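Local coordinates for extracellular solute-binding protein, family 1 (Bifidobacterium longum subsp. infantis, PDB 6FTH) that probably captures human milk oligosaccharides outside the bacterial cell and hands them to an ABC transporter for uptake, at residues Pro198-Lys203 against Asp277-Asp282; Lys288-Gly293 against Lys308-Pro313; Leu215-Thr220 against Asp249-Val254. All blocks are in the same frame, centred on the assembly; numbering follows the deposited sequence.

Contact 1: residues Pro198-Lys203 against Asp277-Asp282; sequences PMNIRK and DACDTD
Asn-200 and Asp-282 make the direct polar link here, an amide-to-carboxylate hydrogen bond from a chain leaving a strand to a helix. ND2 of Asn-200 donates to OD2 of Asp-282 over 2.9 Å, with a moderately bent N-H...O angle of 145°. The two side chains cross at about a right angle, yet their flat ends are turned only 27° apart. OD2 is met on its anti side; the same oxygen forms a salt bridge with Lys-274, so one carboxylate oxygen serves both a charged and a neutral partner. ND2 in turn also donates to Gln-283 OE1. An alanine in place of Asn-200 would probably leave Asp-282 with one donor fewer, deprive Gln-283 OE1 of its amide partner and open a gap beside Cys-279.

Van der Waals contact centres on Cys-279. With SG anti to the backbone N (chi1 -175°), the sulfur lies 3.7 Å from O of Ile-201 and 3.8 Å from ND2 of Asn-200, touching both the backbone carbonyl and the amide.

A water-mediated link completes the set. The water accepts from Arg-202 NE at 2.8 Å, in the guanidinium plane, and donates to Asp-280 OD1 at 2.7 Å. NH2 of Arg-202 and OD2 of Asp-280 stay 4.4 Å apart, too far for a salt bridge, and the water bridges the two groups by way of NE and OD1. The guanidinium also makes a cation-pi contact with Phe-276.

The join ties the end of strand 197-199 to helix 276-284. Pro-198 and Met-199 pack on helix 173-185, Met-199 and Ile-201 touch Tyr-258 of helix 249-263, and the backbone of Asn-200 pairs with Val-294 in strand 292-297.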
loop_
_atom_site.group_PDB
_atom_site.type_symbol
_atom_site.label_atom_id
_atom_site.label_comp_id
_atom_site.label_asym_id
_atom_site.label_seq_id
_atom_site.Cartn_x
_atom_site.Cartn_y
_atom_site.Cartn_z
ATOM N N PRO A 198 -15.157 -0.025 -21.374
ATOM C CA PRO A 198 -16.124 -0.066 -20.275
ATOM C C PRO A 198 -15.474 -0.263 -18.921
ATOM O O PRO A 198 -15.772 0.487 -17.989
ATOM C CB PRO A 198 -17.056 -1.204 -20.688
ATOM C CG PRO A 198 -16.972 -1.191 -22.189
ATOM C CD PRO A 198 -15.552 -0.933 -22.467
ATOM N N MET A 199 -14.609 -1.261 -18.799
ATOM C CA MET A 199 -13.846 -1.511 -17.585
ATOM C C MET A 199 -12.409 -1.810 -17.998
ATOM O O MET A 199 -12.187 -2.578 -18.940
ATOM C CB MET A 199 -14.442 -2.699 -16.822
ATOM C CG MET A 199 -13.692 -3.034 -15.564
ATOM S SD MET A 199 -14.623 -4.211 -14.548
ATOM C CE MET A 199 -13.605 -4.266 -13.037
ATOM N N ASN A 200 -11.447 -1.189 -17.310
ATOM C CA ASN A 200 -10.032 -1.423 -17.535
ATOM C C ASN A 200 -9.402 -2.007 -16.279
ATOM O O ASN A 200 -9.642 -1.514 -15.171
ATOM C CB ASN A 200 -9.310 -0.149 -17.947
ATOM C CG ASN A 200 -8.188 -0.428 -18.922
ATOM O OD1 ASN A 200 -7.868 -1.578 -19.207
ATOM N ND2 ASN A 200 -7.556 0.618 -19.398
ATOM N N ILE A 201 -8.612 -3.065 -16.461
ATOM C CA ILE A 201 -7.933 -3.729 -15.361
ATOM C C ILE A 201 -6.451 -3.845 -15.695
ATOM O O ILE A 201 -6.058 -3.915 -16.866
ATOM C CB ILE A 201 -8.548 -5.123 -15.053
ATOM C CG1 ILE A 201 -8.590 -6.010 -16.305
ATOM C CG2 ILE A 201 -9.944 -4.979 -14.453
ATOM C CD1 ILE A 201 -8.867 -7.495 -16.009
ATOM N N ARG A 202 -5.635 -3.862 -14.650
ATOM C CA ARG A 202 -4.196 -4.056 -14.741
ATOM C C ARG A 202 -3.853 -5.503 -15.047
ATOM O O ARG A 202 -4.573 -6.430 -14.665
ATOM C CB ARG A 202 -3.547 -3.752 -13.391
ATOM C CG ARG A 202 -3.417 -2.271 -13.072
ATOM C CD ARG A 202 -2.668 -2.049 -11.751
ATOM N NE ARG A 202 -1.987 -0.747 -11.744
ATOM C CZ ARG A 202 -1.074 -0.368 -10.856
ATOM N NH1 ARG A 202 -0.721 -1.172 -9.858
ATOM N NH2 ARG A 202 -0.503 0.826 -10.974
ATOM N N LYS A 203 -2.707 -5.693 -15.699
ATOM C CA LYS A 203 -2.182 -7.027 -15.889
ATOM C C LYS A 203 -1.767 -7.600 -14.538
ATOM O O LYS A 203 -1.678 -6.888 -13.543
ATOM C CB LYS A 203 -0.976 -6.997 -16.841
ATOM C CG LYS A 203 0.279 -6.342 -16.267
ATOM C CD LYS A 203 1.468 -6.433 -17.256
ATOM C CE LYS A 203 2.019 -7.830 -17.405
ATOM N NZ LYS A 203 2.683 -8.305 -16.147
ATOM N N ASP A 277 1.687 1.498 -16.764
ATOM C CA ASP A 277 1.674 2.879 -17.251
ATOM C C ASP A 277 0.696 3.046 -18.411
ATOM O O ASP A 277 -0.064 4.018 -18.471
ATOM C CB ASP A 277 3.090 3.297 -17.667
ATOM C CG ASP A 277 4.044 3.466 -16.479
ATOM O OD1 ASP A 277 3.573 3.572 -15.332
ATOM O OD2 ASP A 277 5.277 3.505 -16.697
ATOM N N ALA A 278 0.709 2.110 -19.361
ATOM C CA ALA A 278 -0.211 2.202 -20.488
ATOM C C ALA A 278 -1.647 2.138 -20.011
ATOM O O ALA A 278 -2.515 2.843 -20.532
ATOM C CB ALA A 278 0.058 1.072 -21.481
ATOM N N CYS A 279 -1.916 1.299 -19.009
ATOM C CA CYS A 279 -3.263 1.206 -18.469
ATOM C C CYS A 279 -3.672 2.527 -17.832
ATOM O O CYS A 279 -4.785 3.017 -18.062
ATOM C CB CYS A 279 -3.315 0.042 -17.472
ATOM S SG CYS A 279 -4.959 -0.345 -16.793
ATOM N N ASP A 280 -2.760 3.149 -17.075
ATOM C CA ASP A 280 -3.029 4.468 -16.514
ATOM C C ASP A 280 -3.282 5.496 -17.609
ATOM O O ASP A 280 -4.143 6.370 -17.464
ATOM C CB ASP A 280 -1.844 4.927 -15.672
ATOM C CG ASP A 280 -1.774 4.239 -14.327
ATOM O OD1 ASP A 280 -2.773 3.600 -13.923
ATOM O OD2 ASP A 280 -0.710 4.351 -13.682
ATOM N N THR A 281 -2.520 5.419 -18.702
ATOM C CA THR A 281 -2.677 6.388 -19.781
ATOM C C THR A 281 -4.057 6.288 -20.410
ATOM O O THR A 281 -4.631 7.309 -20.808
ATOM C CB THR A 281 -1.555 6.191 -20.804
ATOM O OG1 THR A 281 -0.306 6.479 -20.168
ATOM C CG2 THR A 281 -1.725 7.113 -22.016
ATOM N N ASP A 282 -4.618 5.081 -20.489
ATOM C CA ASP A 282 -5.989 4.930 -20.966
ATOM C C ASP A 282 -6.939 5.791 -20.147
ATOM O O ASP A 282 -7.762 6.533 -20.694
ATOM C CB ASP A 282 -6.435 3.470 -20.851
ATOM C CG ASP A 282 -5.773 2.539 -21.860
ATOM O OD1 ASP A 282 -5.358 2.983 -22.957
ATOM O OD2 ASP A 282 -5.705 1.325 -21.562
HETATM O O HOH W 1 -2.359 0.969 -13.916
#

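Contact 2: residues Lys288-Gly293 against Lys308-Pro313; sequences KTAKTG and KDQYIP
The hydroxyl of Tyr-311 is gripped from several directions, its shortest bond running to the backbone of Thr-292. OH donates to O of Thr-292 over 2.6 Å; the donor lies in the carbonyl plane at a C=O...O angle of 147°, and the oxygen meets the tyrosine at the ring edge. A water donates to the same hydroxyl at 2.8 Å, and Asn-158 ND2 adds a weak hydrogen bond. That water also accepts from N of Lys-291 at 2.9 Å, so the phenol grips two successive residues of segment 288-293, one directly and one through solvent.

Ala-290 adds an apolar touch beside these polar connections. Its methyl lies 3.6 Å from OH of Tyr-311 and 3.5 Å from OE1 of Gln-310, so it meets both side chains. Gln-310 runs extended beyond CG, which carries its carboxamide out to the Ala-290 methyl. Its carbonyl OE1 accepts from Asn-158 ND2. Its amide nitrogen NE2 donates over 3.2 Å to a second water, which takes another bond from N of Ala-290 and gives one to O of Lys-288.

Strands 292-297 and 311-313 are not neighbours in their sheet; strand 154-158 runs between them, and Asn-158 at its end supplies the amide that serves both Gln-310 and Tyr-311. Phe-304 stacks on the tyrosine ring and Trp-161 touches both Ala-290 and Gln-310.

The chemistry is that of a mostly buried joint in which backbone groups of 288-292 are met by a tyrosine hydroxyl and two bridging waters. The phenol acts as both donor and acceptor, giving to a backbone carbonyl while taking a bond from water.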
loop_
_atom_site.group_PDB
_atom_site.type_symbol
_atom_site.label_atom_id
_atom_site.label_comp_id
_atom_site.label_asym_id
_atom_site.label_seq_id
_atom_site.Cartn_x
_atom_site.Cartn_y
_atom_site.Cartn_z
ATOM N N LYS A 288 -9.579 15.673 -21.652
ATOM C CA LYS A 288 -10.811 16.283 -22.134
ATOM C C LYS A 288 -11.883 15.250 -22.433
ATOM O O LYS A 288 -13.039 15.426 -22.030
ATOM C CB LYS A 288 -10.492 17.104 -23.398
ATOM C CG LYS A 288 -11.661 17.882 -23.980
ATOM C CD LYS A 288 -11.243 18.604 -25.269
ATOM C CE LYS A 288 -12.439 19.161 -26.040
ATOM N NZ LYS A 288 -12.016 19.877 -27.290
ATOM N N THR A 289 -11.532 14.164 -23.123
ATOM C CA THR A 289 -12.481 13.109 -23.468
ATOM C C THR A 289 -12.214 11.900 -22.576
ATOM O O THR A 289 -11.151 11.275 -22.674
ATOM C CB THR A 289 -12.321 12.729 -24.939
ATOM O OG1 THR A 289 -12.555 13.880 -25.755
ATOM C CG2 THR A 289 -13.313 11.640 -25.333
ATOM N N ALA A 290 -13.172 11.581 -21.714
ATOM C CA ALA A 290 -13.054 10.388 -20.889
ATOM C C ALA A 290 -13.149 9.144 -21.759
ATOM O O ALA A 290 -13.953 9.088 -22.693
ATOM C CB ALA A 290 -14.183 10.364 -19.865
ATOM N N LYS A 291 -12.353 8.128 -21.420
ATOM C CA LYS A 291 -12.314 6.871 -22.160
ATOM C C LYS A 291 -12.787 5.663 -21.372
ATOM O O LYS A 291 -13.343 4.743 -21.973
ATOM C CB LYS A 291 -10.894 6.574 -22.654
ATOM C CG LYS A 291 -10.300 7.652 -23.537
ATOM C CD LYS A 291 -10.875 7.623 -24.946
ATOM C CE LYS A 291 -10.189 8.673 -25.802
ATOM N NZ LYS A 291 -10.673 8.654 -27.221
ATOM N N THR A 292 -12.596 5.631 -20.053
ATOM C CA THR A 292 -12.824 4.417 -19.270
ATOM C C THR A 292 -14.028 4.556 -18.347
ATOM O O THR A 292 -14.192 5.563 -17.656
ATOM C CB THR A 292 -11.576 4.119 -18.461
ATOM O OG1 THR A 292 -10.461 3.950 -19.347
ATOM C CG2 THR A 292 -11.752 2.839 -17.634
ATOM N N GLY A 293 -14.861 3.513 -18.310
ATOM C CA GLY A 293 -16.057 3.531 -17.498
ATOM C C GLY A 293 -15.796 3.174 -16.039
ATOM O O GLY A 293 -16.277 3.873 -15.136
ATOM N N LYS A 308 -11.436 14.135 -13.465
ATOM C CA LYS A 308 -11.849 13.519 -12.204
ATOM C C LYS A 308 -13.272 13.857 -11.798
ATOM O O LYS A 308 -13.907 13.068 -11.085
ATOM C CB LYS A 308 -10.889 13.901 -11.076
ATOM C CG LYS A 308 -10.844 15.355 -10.724
ATOM C CD LYS A 308 -9.684 15.600 -9.751
ATOM C CE LYS A 308 -9.584 17.071 -9.326
ATOM N NZ LYS A 308 -8.427 17.281 -8.375
ATOM N N ASP A 309 -13.799 15.028 -12.178
ATOM C CA ASP A 309 -15.130 15.333 -11.666
ATOM C C ASP A 309 -16.224 14.477 -12.313
ATOM O O ASP A 309 -17.365 14.535 -11.861
ATOM C CB ASP A 309 -15.488 16.827 -11.740
ATOM C CG ASP A 309 -14.573 17.719 -10.873
ATOM O OD1 ASP A 309 -14.206 17.344 -9.728
ATOM O OD2 ASP A 309 -14.236 18.823 -11.346
ATOM N N GLN A 310 -15.892 13.648 -13.309
ATOM C CA GLN A 310 -16.855 12.693 -13.859
ATOM C C GLN A 310 -16.921 11.398 -13.056
ATOM O O GLN A 310 -17.816 10.589 -13.312
ATOM C CB GLN A 310 -16.519 12.324 -15.311
ATOM C CG GLN A 310 -16.413 13.516 -16.263
ATOM C CD GLN A 310 -16.242 13.121 -17.729
ATOM O OE1 GLN A 310 -16.723 12.072 -18.182
ATOM N NE2 GLN A 310 -15.554 13.974 -18.487
ATOM N N TYR A 311 -16.010 11.186 -12.107
ATOM C CA TYR A 311 -15.818 9.868 -11.505
ATOM C C TYR A 311 -16.105 9.894 -10.016
ATOM O O TYR A 311 -15.757 10.858 -9.316
ATOM C CB TYR A 311 -14.400 9.338 -11.755
ATOM C CG TYR A 311 -14.159 8.986 -13.196
ATOM C CD1 TYR A 311 -13.775 9.959 -14.112
ATOM C CD2 TYR A 311 -14.345 7.696 -13.653
ATOM C CE1 TYR A 311 -13.555 9.638 -15.440
ATOM C CE2 TYR A 311 -14.112 7.356 -14.975
ATOM C CZ TYR A 311 -13.738 8.343 -15.878
ATOM O OH TYR A 311 -13.534 8.027 -17.210
ATOM N N ILE A 312 -16.716 8.808 -9.538
ATOM C CA ILE A 312 -16.943 8.615 -8.111
ATOM C C ILE A 312 -16.431 7.247 -7.681
ATOM O O ILE A 312 -16.376 6.300 -8.492
ATOM C CB ILE A 312 -18.425 8.757 -7.736
ATOM C CG1 ILE A 312 -19.262 7.632 -8.363
ATOM C CG2 ILE A 312 -18.935 10.141 -8.177
ATOM C CD1 ILE A 312 -20.726 7.611 -7.938
ATOM N N PRO A 313 -16.073 7.090 -6.406
ATOM C CA PRO A 313 -15.795 5.757 -5.871
ATOM C C PRO A 313 -17.124 5.119 -5.531
ATOM O O PRO A 313 -18.001 5.768 -4.951
ATOM C CB PRO A 313 -15.004 6.055 -4.585
ATOM C CG PRO A 313 -14.976 7.601 -4.441
ATOM C CD PRO A 313 -16.034 8.114 -5.358
HETATM O O HOH W 2 -15.314 13.652 -21.640
HETATM O O HOH W 3 -11.168 8.058 -18.737
#

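Contact 3: residues Leu215-Thr220 against Asp249-Val254; sequences LLLNST and DEYKQV
Thr-220 lies against Glu-250 where a short 3-10 turn and its helical continuation meet the first turns of helix 249-263, the packing of a 3-10 turn against a helix within what family membership suggests is a type 2 periplasmic-binding-protein fold. The two side chains cross obliquely. OG1 of Thr-220 touches the aliphatic part of Glu-250, 3.2 Å from its CG, and the glutamate chain bends at chi2, turning its carboxylate aside. OG1 stands between the backbone N and the carbonyl carbon (chi1 75°), where it donates over 2.7 Å to O of Leu-217, in the carbonyl plane and on a lone pair. Leu-217 O accepts from both N and OG1 of Thr-220, and the OG1 bond helps to hold the threonine's rotation.

The threonine's methyl makes the apolar contact. CG2 meets CG2 of Val-254 at 4.0 Å, the two side chains crossing at about a right angle. Val-254 sets CG1 anti to the backbone N (chi1 169°), and its two methyls divide the work: CG1 packs 4.1 Å from CB of Leu-216, while CG2 lies over the Leu-216 carbonyl, 3.8 Å from its O.

Leu-217 reaches the helix with one branch. Its CD2 comes to the backbone of Tyr-251 around N and CA, and approaches the edge of the tyrosine ring, 4.3 Å from CD1. The far end of that side chain is held by a hydrogen bond between Tyr-251 OH and Thr-478 OG1, and Tyr-494 of helix 487-500 also touches the Tyr-251 side chain.

Apolar contact therefore dominates, and no direct hydrogen bond joins the two segments. The polar link runs through one water, which donates to Thr-220 O at 2.8 Å and to Glu-250 OE2 at 2.7 Å.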
loop_
_atom_site.group_PDB
_atom_site.type_symbol
_atom_site.label_atom_id
_atom_site.label_comp_id
_atom_site.label_asym_id
_atom_site.label_seq_id
_atom_site.Cartn_x
_atom_site.Cartn_y
_atom_site.Cartn_z
ATOM N N LEU A 215 -9.422 -7.353 -6.714
ATOM C CA LEU A 215 -10.263 -6.650 -5.757
ATOM C C LEU A 215 -11.722 -7.091 -5.846
ATOM O O LEU A 215 -12.475 -6.870 -4.892
ATOM C CB LEU A 215 -10.125 -5.151 -5.960
ATOM C CG LEU A 215 -8.817 -4.539 -5.485
ATOM C CD1 LEU A 215 -8.668 -3.156 -6.076
ATOM C CD2 LEU A 215 -8.756 -4.478 -3.948
ATOM N N LEU A 216 -12.148 -7.716 -6.951
ATOM C CA LEU A 216 -13.498 -8.284 -7.019
ATOM C C LEU A 216 -13.700 -9.458 -6.061
ATOM O O LEU A 216 -14.844 -9.877 -5.855
ATOM C CB LEU A 216 -13.884 -8.681 -8.455
ATOM C CG LEU A 216 -14.221 -7.512 -9.382
ATOM C CD1 LEU A 216 -14.817 -8.075 -10.665
ATOM C CD2 LEU A 216 -15.183 -6.523 -8.769
ATOM N N LEU A 217 -12.632 -9.982 -5.449
ATOM C CA LEU A 217 -12.843 -10.973 -4.392
ATOM C C LEU A 217 -13.697 -10.409 -3.270
ATOM O O LEU A 217 -14.450 -11.148 -2.625
ATOM C CB LEU A 217 -11.509 -11.444 -3.813
ATOM C CG LEU A 217 -10.730 -12.435 -4.673
ATOM C CD1 LEU A 217 -9.263 -12.517 -4.270
ATOM C CD2 LEU A 217 -11.392 -13.815 -4.583
ATOM N N ASN A 218 -13.636 -9.094 -3.042
ATOM C CA ASN A 218 -14.461 -8.496 -1.994
ATOM C C ASN A 218 -15.954 -8.666 -2.287
ATOM O O ASN A 218 -16.768 -8.766 -1.348
ATOM C CB ASN A 218 -14.090 -7.017 -1.851
ATOM C CG ASN A 218 -12.701 -6.827 -1.254
ATOM O OD1 ASN A 218 -12.450 -7.115 -0.065
ATOM N ND2 ASN A 218 -11.774 -6.344 -2.075
ATOM N N SER A 219 -16.321 -8.716 -3.571
ATOM C CA SER A 219 -17.699 -8.977 -3.988
ATOM C C SER A 219 -18.200 -10.297 -3.454
ATOM O O SER A 219 -19.415 -10.469 -3.300
ATOM C CB SER A 219 -17.805 -9.079 -5.513
ATOM O OG SER A 219 -17.433 -7.874 -6.128
ATOM N N THR A 220 -17.297 -11.249 -3.249
ATOM C CA THR A 220 -17.661 -12.609 -2.861
ATOM C C THR A 220 -17.669 -12.811 -1.362
ATOM O O THR A 220 -18.026 -13.913 -0.907
ATOM C CB THR A 220 -16.706 -13.639 -3.491
ATOM O OG1 THR A 220 -15.433 -13.642 -2.825
ATOM C CG2 THR A 220 -16.499 -13.384 -4.969
ATOM N N ASP A 249 -13.601 -21.410 -4.448
ATOM C CA ASP A 249 -14.668 -21.197 -5.418
ATOM C C ASP A 249 -14.837 -19.704 -5.716
ATOM O O ASP A 249 -15.140 -19.320 -6.851
ATOM C CB ASP A 249 -15.967 -21.794 -4.887
ATOM C CG ASP A 249 -15.921 -23.318 -4.777
ATOM O OD1 ASP A 249 -15.204 -23.977 -5.579
ATOM O OD2 ASP A 249 -16.636 -23.856 -3.893
ATOM N N GLU A 250 -14.613 -18.853 -4.718
ATOM C CA GLU A 250 -14.731 -17.412 -4.922
ATOM C C GLU A 250 -13.772 -16.913 -5.998
ATOM O O GLU A 250 -14.159 -16.123 -6.872
ATOM C CB GLU A 250 -14.450 -16.696 -3.615
ATOM C CG GLU A 250 -15.532 -16.860 -2.575
ATOM C CD GLU A 250 -15.368 -18.061 -1.631
ATOM O OE1 GLU A 250 -14.657 -19.036 -1.949
ATOM O OE2 GLU A 250 -15.968 -18.012 -0.535
ATOM N N TYR A 251 -12.502 -17.329 -5.922
ATOM C CA TYR A 251 -11.507 -16.947 -6.927
ATOM C C TYR A 251 -11.904 -17.484 -8.299
ATOM O O TYR A 251 -11.823 -16.780 -9.315
ATOM C CB TYR A 251 -10.132 -17.492 -6.494
ATOM C CG TYR A 251 -8.906 -17.002 -7.249
ATOM C CD1 TYR A 251 -8.514 -15.677 -7.178
ATOM C CD2 TYR A 251 -8.126 -17.874 -7.977
ATOM C CE1 TYR A 251 -7.383 -15.221 -7.853
ATOM C CE2 TYR A 251 -6.989 -17.438 -8.643
ATOM C CZ TYR A 251 -6.628 -16.109 -8.582
ATOM O OH TYR A 251 -5.525 -15.636 -9.227
ATOM N N LYS A 252 -12.331 -18.742 -8.351
ATOM C CA LYS A 252 -12.820 -19.305 -9.607
ATOM C C LYS A 252 -13.950 -18.455 -10.199
ATOM O O LYS A 252 -13.964 -18.187 -11.404
ATOM C CB LYS A 252 -13.303 -20.741 -9.377
ATOM C CG LYS A 252 -13.847 -21.410 -10.657
ATOM C CD LYS A 252 -13.916 -22.952 -10.634
ATOM C CE LYS A 252 -14.549 -23.515 -9.398
ATOM N NZ LYS A 252 -14.652 -25.005 -9.520
ATOM N N GLN A 253 -14.907 -18.039 -9.373
ATOM C CA GLN A 253 -16.039 -17.259 -9.859
ATOM C C GLN A 253 -15.612 -15.886 -10.362
ATOM O O GLN A 253 -16.150 -15.402 -11.364
ATOM C CB GLN A 253 -17.108 -17.162 -8.776
ATOM C CG GLN A 253 -17.785 -18.522 -8.461
ATOM C CD GLN A 253 -18.115 -19.330 -9.723
ATOM O OE1 GLN A 253 -18.686 -18.801 -10.679
ATOM N NE2 GLN A 253 -17.717 -20.607 -9.744
ATOM N N VAL A 254 -14.665 -15.240 -9.674
ATOM C CA VAL A 254 -14.139 -13.963 -10.159
ATOM C C VAL A 254 -13.522 -14.140 -11.538
ATOM O O VAL A 254 -13.740 -13.329 -12.450
ATOM C CB VAL A 254 -13.117 -13.388 -9.171
ATOM C CG1 VAL A 254 -12.377 -12.222 -9.802
ATOM C CG2 VAL A 254 -13.814 -12.963 -7.907
HETATM O O HOH W 4 -16.886 -15.783 0.765
#

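Contacts 1 and 2 form one continuous patch: their centres are 13 Å apart, they touch where Asn-200 and Asp-282 pack on Thr-292 and Lys-291, and strands 197-199 and 292-297 are neighbours in the same sheet. Contact 3 lies farther off, its centre 20 Å from contact 1 and 25 Å from contact 2, without touching either. Along the chain, contact 1 opens first and its intervening stretch contains all of contact 3; contact 2 follows both. Helix 249-263, which carries half of contact 3, also packs on strand 197-199, and all three contacts probably lie in one lobe of the two-lobed fold expected for this family.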